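Long-range contacts in Rubredoxin\:oxygen oxidoreductase (Desulfovibrio gigas, PDB 1E5D), which catalyses the four-electron reduction of dioxygen to two water molecules, with a diiron centre and flavin mononucleotide as cofactors: residues A[31-36]-A[170-176]; A[146-152]-A[163-167]. All coordinates share one frame; numbering follows the deposited sequence.

Contact 1: residues A[31-36]-A[170-176]; sequences MGTTYN and NIAASER
The backbone N-H of A172 donates to the carbonyl oxygen of M31 (N to O 2.9 Å, N-H...O angle 151°), the one well-formed hydrogen bond between residues 31-36 and 170-176. Just beyond it the methyl of A172 lies over the chain, with CB 3.9 Å from G32 CA; a CB on G32 would run into that methyl and, at its positive phi, into the carbonyl oxygen of M31, so the position suits glycine. T33 and N170 run side by side and point the same way. OG1 of T33, swung anti to its own nitrogen (chi1 -178°), comes within 2.6 Å of N170 ND2, but at 117° the bond is weak, and the same hydroxyl donates weakly to T34 O. The T34 hydroxyl is better supplied: it donates to N36 OD1 at 2.7 Å, from above the carbonyl plane, and accepts from the backbone N of G227. N36 ND2 in turn donates to the carbonyls of P224 and G227. R176, bent at chi2 and chi3, brings NH2 alongside T34 CG2 at 3.5 Å; its 3.7 Å separation from N36 OD1 is too long for a bond. Residues 33-36 begin strand 33-40 of the seven-stranded mixed sheet, with strand 10-17 beside it touching A172 and R176, while helix 183-198 packs against M31, N170 and I171.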
ATOM      1  N   MET A  31      16.556  12.188  -2.192  1.00 23.44           N
ATOM      2  CA  MET A  31      17.660  13.139  -2.164  1.00 17.60           C
ATOM      3  C   MET A  31      17.223  14.460  -1.562  1.00 16.39           C
ATOM      4  O   MET A  31      17.880  15.492  -1.693  1.00 22.34           O
ATOM      5  CB  MET A  31      18.190  13.379  -3.578  1.00 26.43           C
ATOM      6  CG  MET A  31      19.367  12.496  -3.962  1.00 36.70           C
ATOM      7  SD  MET A  31      19.799  12.622  -5.708  1.00 49.05           S
ATOM      8  CE  MET A  31      18.210  12.287  -6.470  1.00 93.83           C
ATOM      9  N   GLY A  32      16.077  14.456  -0.879  1.00 15.17           N
ATOM     10  CA  GLY A  32      15.638  15.724  -0.312  1.00 12.98           C
ATOM     11  C   GLY A  32      14.996  16.560  -1.405  1.00 16.06           C
ATOM     12  O   GLY A  32      14.633  16.046  -2.457  1.00 18.58           O
ATOM     13  N   THR A  33      14.855  17.849  -1.153  1.00 16.33           N
ATOM     14  CA  THR A  33      14.267  18.737  -2.144  1.00 13.47           C
ATOM     15  C   THR A  33      14.547  20.172  -1.724  1.00 13.63           C
ATOM     16  O   THR A  33      15.163  20.467  -0.698  1.00 17.48           O
ATOM     17  CB  THR A  33      12.763  18.475  -2.292  1.00 18.62           C
ATOM     18  OG1 THR A  33      12.191  19.320  -3.297  1.00 10.76           O
ATOM     19  CG2 THR A  33      12.032  18.827  -0.998  1.00 23.08           C
ATOM     20  N   THR A  34      14.096  21.115  -2.545  1.00  8.39           N
ATOM     21  CA  THR A  34      14.237  22.511  -2.166  1.00 13.82           C
ATOM     22  C   THR A  34      12.920  23.227  -2.452  1.00 14.18           C
ATOM     23  O   THR A  34      12.030  22.747  -3.149  1.00 22.39           O
ATOM     24  CB  THR A  34      15.367  23.260  -2.898  1.00 10.94           C
ATOM     25  OG1 THR A  34      14.968  23.571  -4.246  1.00 14.18           O
ATOM     26  CG2 THR A  34      16.617  22.401  -2.990  1.00  3.73           C
ATOM     27  N   TYR A  35      12.834  24.423  -1.887  1.00 16.65           N
ATOM     28  CA  TYR A  35      11.698  25.288  -2.203  1.00 17.37           C
ATOM     29  C   TYR A  35      12.288  26.592  -2.722  1.00 20.15           C
ATOM     30  O   TYR A  35      12.912  27.324  -1.950  1.00 24.80           O
ATOM     31  CB  TYR A  35      10.815  25.425  -0.964  1.00 14.91           C
ATOM     32  CG  TYR A  35      10.283  24.062  -0.558  1.00 15.12           C
ATOM     33  CD1 TYR A  35       9.263  23.487  -1.309  1.00 16.19           C
ATOM     34  CD2 TYR A  35      10.795  23.365   0.526  1.00 10.27           C
ATOM     35  CE1 TYR A  35       8.754  22.249  -0.984  1.00 16.32           C
ATOM     36  CE2 TYR A  35      10.286  22.124   0.862  1.00 11.64           C
ATOM     37  CZ  TYR A  35       9.272  21.577   0.107  1.00 20.99           C
ATOM     38  OH  TYR A  35       8.748  20.344   0.421  1.00 26.76           O
ATOM     39  N   ASN A  36      12.106  26.809  -4.012  1.00 15.68           N
ATOM     40  CA  ASN A  36      12.719  27.891  -4.756  1.00 13.39           C
ATOM     41  C   ASN A  36      11.731  29.016  -5.028  1.00 15.82           C
ATOM     42  O   ASN A  36      10.651  28.816  -5.561  1.00 16.94           O
ATOM     43  CB  ASN A  36      13.283  27.382  -6.088  1.00 13.52           C
ATOM     44  CG  ASN A  36      14.340  26.310  -5.895  1.00 16.83           C
ATOM     45  OD1 ASN A  36      14.936  26.200  -4.828  1.00 21.62           O
ATOM     46  ND2 ASN A  36      14.576  25.515  -6.934  1.00 15.54           N
ATOM     47  N   ASN A 170      13.725  16.829  -7.406  1.00 26.79           N
ATOM     48  CA  ASN A 170      13.958  16.795  -5.959  1.00 17.60           C
ATOM     49  C   ASN A 170      15.423  16.523  -5.656  1.00 13.49           C
ATOM     50  O   ASN A 170      15.845  15.381  -5.493  1.00 20.48           O
ATOM     51  CB  ASN A 170      13.036  15.742  -5.339  1.00  8.62           C
ATOM     52  CG  ASN A 170      11.610  16.269  -5.324  1.00 18.97           C
ATOM     53  OD1 ASN A 170      10.660  15.543  -5.587  1.00 20.00           O
ATOM     54  ND2 ASN A 170      11.483  17.552  -5.012  1.00  2.04           N
ATOM     55  N   ILE A 171      16.224  17.575  -5.589  1.00 14.57           N
ATOM     56  CA  ILE A 171      17.624  17.461  -5.222  1.00 15.03           C
ATOM     57  C   ILE A 171      17.984  18.499  -4.162  1.00 18.53           C
ATOM     58  O   ILE A 171      17.911  19.703  -4.430  1.00 24.72           O
ATOM     59  CB  ILE A 171      18.558  17.667  -6.426  1.00 18.39           C
ATOM     60  CG1 ILE A 171      18.401  16.614  -7.520  1.00 23.33           C
ATOM     61  CG2 ILE A 171      20.005  17.750  -5.963  1.00 22.12           C
ATOM     62  CD1 ILE A 171      19.430  16.751  -8.620  1.00 35.53           C
ATOM     63  N   ALA A 172      18.362  18.026  -2.977  1.00 18.85           N
ATOM     64  CA  ALA A 172      18.804  18.944  -1.923  1.00 18.46           C
ATOM     65  C   ALA A 172      20.329  18.943  -1.921  1.00 15.15           C
ATOM     66  O   ALA A 172      20.921  17.880  -1.724  1.00 19.02           O
ATOM     67  CB  ALA A 172      18.257  18.570  -0.562  1.00 15.39           C
ATOM     68  N   ALA A 173      20.949  20.092  -2.161  1.00 13.08           N
ATOM     69  CA  ALA A 173      22.407  20.077  -2.279  1.00 15.37           C
ATOM     70  C   ALA A 173      23.019  21.439  -2.016  1.00 17.74           C
ATOM     71  O   ALA A 173      22.332  22.458  -2.050  1.00 18.05           O
ATOM     72  CB  ALA A 173      22.785  19.592  -3.674  1.00 14.71           C
ATOM     73  N   SER A 174      24.327  21.458  -1.764  1.00 14.86           N
ATOM     74  CA  SER A 174      24.971  22.768  -1.641  1.00 11.60           C
ATOM     75  C   SER A 174      24.999  23.457  -3.004  1.00 14.10           C
ATOM     76  O   SER A 174      25.027  24.685  -3.089  1.00 31.05           O
ATOM     77  CB  SER A 174      26.384  22.661  -1.081  1.00  9.96           C
ATOM     78  OG  SER A 174      26.717  21.320  -0.786  1.00 28.72           O
ATOM     79  N   GLU A 175      24.971  22.666  -4.061  1.00 15.58           N
ATOM     80  CA  GLU A 175      25.043  23.104  -5.449  1.00 15.80           C
ATOM     81  C   GLU A 175      23.651  23.523  -5.924  1.00 21.29           C
ATOM     82  O   GLU A 175      22.719  22.722  -5.822  1.00 28.47           O
ATOM     83  CB  GLU A 175      25.581  22.017  -6.357  1.00 23.45           C
ATOM     84  CG  GLU A 175      26.913  21.376  -6.074  1.00 28.37           C
ATOM     85  CD  GLU A 175      27.039  20.646  -4.757  1.00 33.28           C
ATOM     86  OE1 GLU A 175      26.585  19.497  -4.611  1.00 42.52           O
ATOM     87  OE2 GLU A 175      27.576  21.289  -3.826  1.00 56.53           O
ATOM     88  N   ARG A 176      23.489  24.744  -6.425  1.00 20.83           N
ATOM     89  CA  ARG A 176      22.164  25.197  -6.835  1.00 18.69           C
ATOM     90  C   ARG A 176      22.015  25.268  -8.353  1.00 17.35           C
ATOM     91  O   ARG A 176      20.954  25.637  -8.868  1.00 21.67           O
ATOM     92  CB  ARG A 176      21.838  26.557  -6.218  1.00 18.35           C
ATOM     93  CG  ARG A 176      22.306  26.807  -4.806  1.00 19.07           C
ATOM     94  CD  ARG A 176      22.006  25.659  -3.851  1.00 25.60           C
ATOM     95  NE  ARG A 176      20.644  25.170  -4.054  1.00 29.46           N
ATOM     96  CZ  ARG A 176      19.598  25.808  -3.542  1.00 50.06           C
ATOM     97  NH1 ARG A 176      19.806  26.905  -2.824  1.00 69.78           N
ATOM     98  NH2 ARG A 176      18.375  25.343  -3.748  1.00 61.10           N
TER

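Contact 2: residues A[146-152]-A[163-167]; sequences HWPDSMV and SNDIF. With FEO (mu-oxo-diiron), chain D; FMN (flavin mononucleotide), chain F.
V152 and S163 bring the two backbones closest, with CA atoms 4.7 Å apart where strands 151-155 and 160-164 form a beta hairpin, and the chains then diverge to 7.7 Å between the CA atoms of H146 and D165. In the gap sits the amide of N164, whose ND2 donates to M151 O at 3.0 Å and to S150 OG at 3.2 Å; both acceptors lie slightly off the amide plane, and S150 OG also bonds to L145 O and T142 OG1. The other end of the amide, OD1, accepts from D165 N at 2.6 Å and from a water that takes the N-H of H146, so this second-shell side chain holds the backbone N-H of both iron ligands. This is the metal-bearing edge of the metallo-beta-lactamase fold. D165 bridges the irons, OD1 on iron FE1 and OD2 on iron FE2, and H146 NE2 binds iron FE2 at 2.1 Å. Imidazole and carboxylate planes are 27° apart, with OD2 at the ring edge; D165 OD2 and H146 NE2 come near each other because both bind iron FE2. H79 and E81 complete the protein ligands of iron FE2. W147 turns its indole edge to the flavin, NE1 lying 3.2 Å from FMN C9, and meets W347 of the second subunit edge-to-face. V152 CG1 rests on I166 CD1 at 3.7 Å, the side chains crossing at about a right angle.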
ATOM      1  N   HIS A 146       1.356  21.023 -13.199  1.00 22.74           N
ATOM      2  CA  HIS A 146       0.531  19.831 -13.144  1.00 17.21           C
ATOM      3  C   HIS A 146      -0.841  20.097 -12.545  1.00 16.60           C
ATOM      4  O   HIS A 146      -1.612  19.171 -12.308  1.00 21.61           O
ATOM      5  CB  HIS A 146       1.240  18.769 -12.294  1.00 13.69           C
ATOM      6  CG  HIS A 146       1.428  19.275 -10.894  1.00 15.26           C
ATOM      7  ND1 HIS A 146       0.581  18.978  -9.855  1.00 13.28           N
ATOM      8  CD2 HIS A 146       2.384  20.077 -10.382  1.00 19.92           C
ATOM      9  CE1 HIS A 146       1.013  19.572  -8.755  1.00 21.50           C
ATOM     10  NE2 HIS A 146       2.109  20.249  -9.048  1.00 24.12           N
ATOM     11  N   TRP A 147      -1.174  21.354 -12.293  1.00 23.80           N
ATOM     12  CA  TRP A 147      -2.513  21.742 -11.854  1.00 25.13           C
ATOM     13  C   TRP A 147      -3.130  22.714 -12.862  1.00 25.52           C
ATOM     14  O   TRP A 147      -2.438  23.304 -13.691  1.00 32.60           O
ATOM     15  CB  TRP A 147      -2.478  22.394 -10.479  1.00 21.77           C
ATOM     16  CG  TRP A 147      -2.464  21.482  -9.302  1.00 23.90           C
ATOM     17  CD1 TRP A 147      -2.255  20.133  -9.284  1.00 24.81           C
ATOM     18  CD2 TRP A 147      -2.670  21.875  -7.935  1.00 18.73           C
ATOM     19  NE1 TRP A 147      -2.319  19.654  -7.993  1.00 24.91           N
ATOM     20  CE2 TRP A 147      -2.573  20.708  -7.147  1.00 23.87           C
ATOM     21  CE3 TRP A 147      -2.926  23.094  -7.308  1.00 10.28           C
ATOM     22  CZ2 TRP A 147      -2.726  20.739  -5.761  1.00 17.42           C
ATOM     23  CZ3 TRP A 147      -3.079  23.128  -5.936  1.00 15.29           C
ATOM     24  CH2 TRP A 147      -2.976  21.951  -5.181  1.00 16.80           C
ATOM     25  N   PRO A 148      -4.441  22.915 -12.825  1.00 23.77           N
ATOM     26  CA  PRO A 148      -5.055  23.880 -13.738  1.00 23.60           C
ATOM     27  C   PRO A 148      -4.481  25.288 -13.606  1.00 22.62           C
ATOM     28  O   PRO A 148      -4.467  25.998 -14.611  1.00 34.03           O
ATOM     29  CB  PRO A 148      -6.521  23.914 -13.300  1.00 16.98           C
ATOM     30  CG  PRO A 148      -6.737  22.654 -12.540  1.00 18.05           C
ATOM     31  CD  PRO A 148      -5.419  22.250 -11.955  1.00 19.02           C
ATOM     32  N   ASP A 149      -4.037  25.710 -12.432  1.00 21.84           N
ATOM     33  CA  ASP A 149      -3.605  27.080 -12.188  1.00 24.05           C
ATOM     34  C   ASP A 149      -2.197  27.370 -12.688  1.00 27.42           C
ATOM     35  O   ASP A 149      -1.775  28.524 -12.764  1.00 25.02           O
ATOM     36  CB  ASP A 149      -3.651  27.400 -10.688  1.00 27.16           C
ATOM     37  CG  ASP A 149      -3.019  26.317  -9.833  1.00 34.49           C
ATOM     38  OD1 ASP A 149      -1.777  26.318  -9.698  1.00 23.81           O
ATOM     39  OD2 ASP A 149      -3.752  25.461  -9.294  1.00 51.17           O
ATOM     40  N   SER A 150      -1.461  26.320 -13.011  1.00 27.56           N
ATOM     41  CA  SER A 150      -0.079  26.438 -13.449  1.00 24.54           C
ATOM     42  C   SER A 150       0.130  27.446 -14.571  1.00 27.38           C
ATOM     43  O   SER A 150      -0.547  27.457 -15.603  1.00 34.35           O
ATOM     44  CB  SER A 150       0.412  25.053 -13.903  1.00 20.75           C
ATOM     45  OG  SER A 150       1.736  25.118 -14.401  1.00 26.28           O
ATOM     46  N   MET A 151       1.120  28.307 -14.379  1.00 23.66           N
ATOM     47  CA  MET A 151       1.578  29.234 -15.395  1.00 25.52           C
ATOM     48  C   MET A 151       3.064  29.504 -15.204  1.00 25.34           C
ATOM     49  O   MET A 151       3.586  29.293 -14.112  1.00 23.55           O
ATOM     50  CB  MET A 151       0.807  30.551 -15.342  1.00 23.91           C
ATOM     51  CG  MET A 151       1.420  31.515 -14.337  1.00 28.86           C
ATOM     52  SD  MET A 151       0.588  33.113 -14.324  1.00 33.23           S
ATOM     53  CE  MET A 151       1.232  33.792 -12.801  1.00 16.93           C
ATOM     54  N   VAL A 152       3.749  29.958 -16.249  1.00 25.22           N
ATOM     55  CA  VAL A 152       5.186  30.200 -16.083  1.00 20.18           C
ATOM     56  C   VAL A 152       5.515  31.640 -16.446  1.00 27.78           C
ATOM     57  O   VAL A 152       4.692  32.333 -17.050  1.00 32.65           O
ATOM     58  CB  VAL A 152       6.004  29.206 -16.919  1.00 23.01           C
ATOM     59  CG1 VAL A 152       5.542  27.779 -16.631  1.00 15.85           C
ATOM     60  CG2 VAL A 152       5.882  29.508 -18.405  1.00 20.61           C
ATOM     61  N   SER A 163       9.580  28.601 -14.024  1.00 21.41           N
ATOM     62  CA  SER A 163       8.672  27.555 -14.447  1.00 19.10           C
ATOM     63  C   SER A 163       7.874  26.808 -13.391  1.00 21.30           C
ATOM     64  O   SER A 163       7.297  25.761 -13.734  1.00 20.90           O
ATOM     65  CB  SER A 163       9.487  26.467 -15.196  1.00  4.81           C
ATOM     66  OG  SER A 163      10.614  26.145 -14.401  1.00 15.64           O
ATOM     67  N   ASN A 164       7.791  27.264 -12.159  1.00 20.41           N
ATOM     68  CA  ASN A 164       7.117  26.540 -11.078  1.00 12.71           C
ATOM     69  C   ASN A 164       7.621  25.098 -11.016  1.00 11.53           C
ATOM     70  O   ASN A 164       8.838  24.891 -11.027  1.00 13.96           O
ATOM     71  CB  ASN A 164       5.612  26.661 -11.158  1.00 14.33           C
ATOM     72  CG  ASN A 164       4.751  25.895 -12.113  1.00 25.15           C
ATOM     73  OD1 ASN A 164       4.486  24.708 -11.868  1.00 35.11           O
ATOM     74  ND2 ASN A 164       4.289  26.517 -13.188  1.00 25.58           N
ATOM     75  N   ASP A 165       6.771  24.099 -10.863  1.00  9.04           N
ATOM     76  CA  ASP A 165       7.228  22.729 -10.707  1.00 10.83           C
ATOM     77  C   ASP A 165       7.860  22.172 -11.975  1.00 17.79           C
ATOM     78  O   ASP A 165       8.647  21.228 -11.939  1.00 18.76           O
ATOM     79  CB  ASP A 165       6.042  21.840 -10.309  1.00  8.85           C
ATOM     80  CG  ASP A 165       5.598  22.029  -8.877  1.00 14.45           C
ATOM     81  OD1 ASP A 165       6.452  22.284  -8.001  1.00 21.92           O
ATOM     82  OD2 ASP A 165       4.375  21.922  -8.611  1.00 15.48           O
ATOM     83  N   ILE A 166       7.515  22.720 -13.136  1.00 20.68           N
ATOM     84  CA  ILE A 166       8.030  22.192 -14.399  1.00 21.22           C
ATOM     85  C   ILE A 166       9.550  22.279 -14.441  1.00 20.51           C
ATOM     86  O   ILE A 166      10.129  23.339 -14.168  1.00 23.72           O
ATOM     87  CB  ILE A 166       7.398  22.959 -15.580  1.00 18.58           C
ATOM     88  CG1 ILE A 166       5.872  23.052 -15.451  1.00 17.40           C
ATOM     89  CG2 ILE A 166       7.792  22.396 -16.934  1.00  7.18           C
ATOM     90  CD1 ILE A 166       5.246  24.088 -16.358  1.00 21.29           C
ATOM     91  N   PHE A 167      10.172  21.157 -14.784  1.00 12.66           N
ATOM     92  CA  PHE A 167      11.620  21.037 -14.899  1.00 16.35           C
ATOM     93  C   PHE A 167      12.239  20.873 -13.515  1.00 22.95           C
ATOM     94  O   PHE A 167      13.454  20.749 -13.365  1.00 21.90           O
ATOM     95  CB  PHE A 167      12.257  22.240 -15.610  1.00 14.26           C
ATOM     96  CG  PHE A 167      11.712  22.407 -17.023  1.00 21.67           C
ATOM     97  CD1 PHE A 167      11.868  21.385 -17.948  1.00 24.90           C
ATOM     98  CD2 PHE A 167      11.060  23.566 -17.404  1.00 22.78           C
ATOM     99  CE1 PHE A 167      11.376  21.513 -19.233  1.00 24.32           C
ATOM    100  CE2 PHE A 167      10.563  23.697 -18.686  1.00 25.10           C
ATOM    101  CZ  PHE A 167      10.720  22.672 -19.600  1.00 23.12           C
TER
HETATM  102 FE1  FEO D 404       5.991  21.954  -6.027  1.00 11.81          FE
HETATM  103 FE2  FEO D 404       3.037  21.179  -7.431  1.00 15.50          FE
HETATM  104  O   FEO D 404       4.266  22.139  -5.802  1.00 24.07           O
HETATM  105  N1  FMN F 403      -7.397  17.213  -7.821  1.00 14.84           N
HETATM  106  C2  FMN F 403      -8.392  16.596  -8.448  1.00 15.08           C
HETATM  107  O2  FMN F 403      -9.521  17.001  -8.403  1.00 23.10           O
HETATM  108  N3  FMN F 403      -8.127  15.611  -9.432  1.00  9.92           N
HETATM  109  C4  FMN F 403      -6.869  15.071  -9.578  1.00  8.95           C
HETATM  110  O4  FMN F 403      -6.771  14.097 -10.294  1.00 18.51           O
HETATM  111  C4A FMN F 403      -5.863  15.500  -8.616  1.00  6.79           C
HETATM  112  N5  FMN F 403      -4.580  15.080  -8.738  1.00 12.64           N
HETATM  113  C5A FMN F 403      -3.660  15.573  -7.860  1.00  9.81           C
HETATM  114  C6  FMN F 403      -2.412  14.909  -7.764  1.00 11.84           C
HETATM  115  C7  FMN F 403      -1.390  15.470  -7.033  1.00  7.83           C
HETATM  116  C7M FMN F 403       0.004  14.899  -7.079  1.00  7.80           C
HETATM  117  C8  FMN F 403      -1.674  16.516  -6.092  1.00 10.23           C
HETATM  118  C8M FMN F 403      -0.564  17.181  -5.318  1.00  6.57           C
HETATM  119  C9  FMN F 403      -2.936  17.122  -6.108  1.00  7.58           C
HETATM  120  C9A FMN F 403      -3.954  16.558  -6.883  1.00  8.97           C
HETATM  121  N10 FMN F 403      -5.290  17.060  -6.861  1.00 15.26           N
HETATM  122  C10 FMN F 403      -6.231  16.535  -7.651  1.00  8.88           C
HETATM  123  C1' FMN F 403      -5.602  18.179  -5.937  1.00  7.21           C
HETATM  124  C2' FMN F 403      -5.895  17.678  -4.504  1.00  9.80           C
HETATM  125  O2' FMN F 403      -7.031  16.819  -4.558  1.00 13.13           O
HETATM  126  C3' FMN F 403      -6.239  18.890  -3.656  1.00  7.99           C
HETATM  127  O3' FMN F 403      -5.033  19.626  -3.448  1.00 14.14           O
HETATM  128  C4' FMN F 403      -6.759  18.441  -2.280  1.00 13.56           C
HETATM  129  O4' FMN F 403      -7.167  19.575  -1.502  1.00 23.44           O
HETATM  130  C5' FMN F 403      -5.607  17.736  -1.577  1.00  8.33           C
HETATM  131  O5' FMN F 403      -6.150  17.181  -0.219  1.00 17.66           O
HETATM  132  P   FMN F 403      -5.238  16.846   0.942  1.00 17.19           P
HETATM  133  O1P FMN F 403      -6.126  16.047   1.902  1.00 10.34           O
HETATM  134  O2P FMN F 403      -4.036  16.282   0.533  1.00 12.02           O
HETATM  135  O3P FMN F 403      -4.881  18.078   1.640  1.00 13.97           O
HETATM  136  O   HOH W   1       2.410  23.253 -11.330  1.00 12.55           O
HETATM  137  O   HOH W   2       6.175  24.349  -5.652  1.00 23.72           O

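Along the chain, contact 2 falls between the two segments of contact 1, and residues 163-167 run on almost directly into 170-176, although the centres lie about 18 Å apart. Contact 2 supplies first-shell ligands; contact 1 stands a shell further out, since T34 O accepts from ND1 of H226, the histidine that shares iron FE1 with D165, and the nearest atoms of the N170 side chain and the diiron group are about 7 Å apart. D225 connects the two, its backbone bonding to N36 and to N164, while Y193 of helix 183-198 touches both N170 and D165. The flavin, held largely by the second subunit, puts FMN C8M 5.8 Å from FEO FE2, consistent with direct electron transfer.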